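Local coordinates for putative signal transduction protein with CBS domains (Kribbella flavida, PDB 4NOC) that is of unknown function but carries a pair of CBS domains and, as its name suggests, probably takes part in signal transduction, at residues D108-V111 and L112-A115. Residues are numbered along the deposited sequence; the frame is centred on the assembly and turned at random.
Sequences DDTV and LEVA
Thr110 and Glu113 trade hydrogen bonds across the first turn of helix 111-121, each side chain taking the other's backbone N-H. Thr110 OG1 accepts from Glu113 N at 3.1 Å in a nearly straight bond; with chi1 at 63° the hydroxyl sits between its own backbone N and carbonyl carbon. In return Glu113 OE1 takes the N-H of Thr110 at 2.8 Å, the donor standing above the carboxylate plane, 41° out of it. Glu113 reaches back because CG lies anti to its own carbonyl carbon and the chain runs extended from there. This reciprocal pair is a capping box with Thr110 as N-cap, and it opens the helix that leads from strand 104-106 to strand 125-130 in the second CBS domain. With an alanine at Glu113 the Thr110 N-H is likely to lose its carboxylate acceptor, leaving the box with just the OG1 to Glu113 N half. Regular helical bonds follow at once, Val114 N to Thr110 O at 3.0 Å and Ala115 N to Val111 O at 2.9 Å. Among the charges, Asp109 OD1 lies 3.6 Å from Glu113 OE1, the carboxylate planes turned 74° apart; the two may raise each other's pKa a little, an effect the Thr110 N-H on OE1 would offset. Between the two segments nonpolar contact amounts to little more than Val114 CG2 against Asp109 CB at 3.9 Å, while Val111 and Val114 both touch Met9 of helix 6-9, and Leu112 packs on Leu70 of the second subunit.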
ATOM      1  N   ASP A 108      19.964   4.629  12.733  1.00 31.08           N
ATOM      2  CA  ASP A 108      19.922   5.537  13.878  1.00 32.00           C
ATOM      3  C   ASP A 108      19.136   6.829  13.668  1.00 36.63           C
ATOM      4  O   ASP A 108      19.207   7.733  14.508  1.00 35.98           O
ATOM      5  CB  ASP A 108      21.306   5.838  14.440  1.00 37.21           C
ATOM      6  CG  ASP A 108      22.300   6.207  13.372  1.00 49.60           C
ATOM      7  OD1 ASP A 108      21.877   6.470  12.224  1.00 48.13           O
ATOM      8  OD2 ASP A 108      23.508   6.238  13.688  1.00 61.50           O
ATOM      9  N   ASP A 109      18.384   6.922  12.570  1.00 27.94           N
ATOM     10  CA  ASP A 109      17.466   8.043  12.398  1.00 26.53           C
ATOM     11  C   ASP A 109      16.459   8.096  13.556  1.00 35.47           C
ATOM     12  O   ASP A 109      16.021   7.050  14.052  1.00 30.59           O
ATOM     13  CB  ASP A 109      16.659   7.879  11.115  1.00 24.66           C
ATOM     14  CG  ASP A 109      17.402   8.345   9.897  1.00 29.24           C
ATOM     15  OD1 ASP A 109      18.548   8.827  10.034  1.00 26.89           O
ATOM     16  OD2 ASP A 109      16.814   8.253   8.800  1.00 28.37           O
ATOM     17  N   THR A 110      16.049   9.303  13.943  1.00 34.28           N
ATOM     18  CA  THR A 110      15.011   9.462  14.969  1.00 27.85           C
ATOM     19  C   THR A 110      13.640   9.302  14.368  1.00 30.22           C
ATOM     20  O   THR A 110      13.479   9.293  13.142  1.00 37.58           O
ATOM     21  CB  THR A 110      15.066  10.840  15.626  1.00 27.07           C
ATOM     22  OG1 THR A 110      14.792  11.839  14.635  1.00 28.95           O
ATOM     23  CG2 THR A 110      16.474  11.086  16.259  1.00 29.74           C
ATOM     24  N   VAL A 111      12.651   9.150  15.237  1.00 26.18           N
ATOM     25  CA  VAL A 111      11.252   9.049  14.818  1.00 27.46           C
ATOM     26  C   VAL A 111      10.832  10.311  14.050  1.00 26.35           C
ATOM     27  O   VAL A 111      10.133  10.227  13.048  1.00 23.26           O
ATOM     28  CB  VAL A 111      10.324   8.881  16.043  1.00 30.80           C
ATOM     29  CG1 VAL A 111       8.891   8.788  15.610  1.00 31.98           C
ATOM     30  CG2 VAL A 111      10.695   7.641  16.805  1.00 36.20           C
ATOM     31  N   LEU A 112      11.270  11.476  14.530  1.00 24.67           N
ATOM     32  CA  LEU A 112      10.958  12.743  13.873  1.00 30.35           C
ATOM     33  C   LEU A 112      11.523  12.744  12.455  1.00 29.16           C
ATOM     34  O   LEU A 112      10.825  13.101  11.510  1.00 26.50           O
ATOM     35  CB  LEU A 112      11.516  13.922  14.682  1.00 33.48           C
ATOM     36  CG  LEU A 112      11.228  15.332  14.151  1.00 36.27           C
ATOM     37  CD1 LEU A 112       9.749  15.545  13.968  1.00 26.58           C
ATOM     38  CD2 LEU A 112      11.795  16.402  15.079  1.00 42.29           C
ATOM     39  N   GLU A 113      12.777  12.313  12.305  1.00 26.20           N
ATOM     40  CA  GLU A 113      13.393  12.260  10.977  1.00 23.36           C
ATOM     41  C   GLU A 113      12.630  11.339  10.047  1.00 26.86           C
ATOM     42  O   GLU A 113      12.331  11.702   8.903  1.00 28.78           O
ATOM     43  CB  GLU A 113      14.864  11.859  11.072  1.00 24.30           C
ATOM     44  CG  GLU A 113      15.702  12.956  11.723  1.00 26.18           C
ATOM     45  CD  GLU A 113      17.058  12.482  12.218  1.00 32.79           C
ATOM     46  OE1 GLU A 113      17.265  11.257  12.328  1.00 35.07           O
ATOM     47  OE2 GLU A 113      17.919  13.350  12.486  1.00 34.37           O
ATOM     48  N   VAL A 114      12.305  10.148  10.531  1.00 27.63           N
ATOM     49  CA  VAL A 114      11.584   9.194   9.693  1.00 27.13           C
ATOM     50  C   VAL A 114      10.228   9.757   9.309  1.00 24.26           C
ATOM     51  O   VAL A 114       9.785   9.620   8.161  1.00 21.75           O
ATOM     52  CB  VAL A 114      11.443   7.823  10.384  1.00 25.06           C
ATOM     53  CG1 VAL A 114      10.551   6.902   9.581  1.00 22.27           C
ATOM     54  CG2 VAL A 114      12.831   7.197  10.538  1.00 25.09           C
ATOM     55  N   ALA A 115       9.576  10.419  10.258  1.00 27.69           N
ATOM     56  CA  ALA A 115       8.271  11.009   9.977  1.00 26.52           C
ATOM     57  C   ALA A 115       8.426  12.079   8.906  1.00 24.32           C
ATOM     58  O   ALA A 115       7.608  12.189   7.983  1.00 28.39           O
ATOM     59  CB  ALA A 115       7.660  11.607  11.256  1.00 25.13           C
TER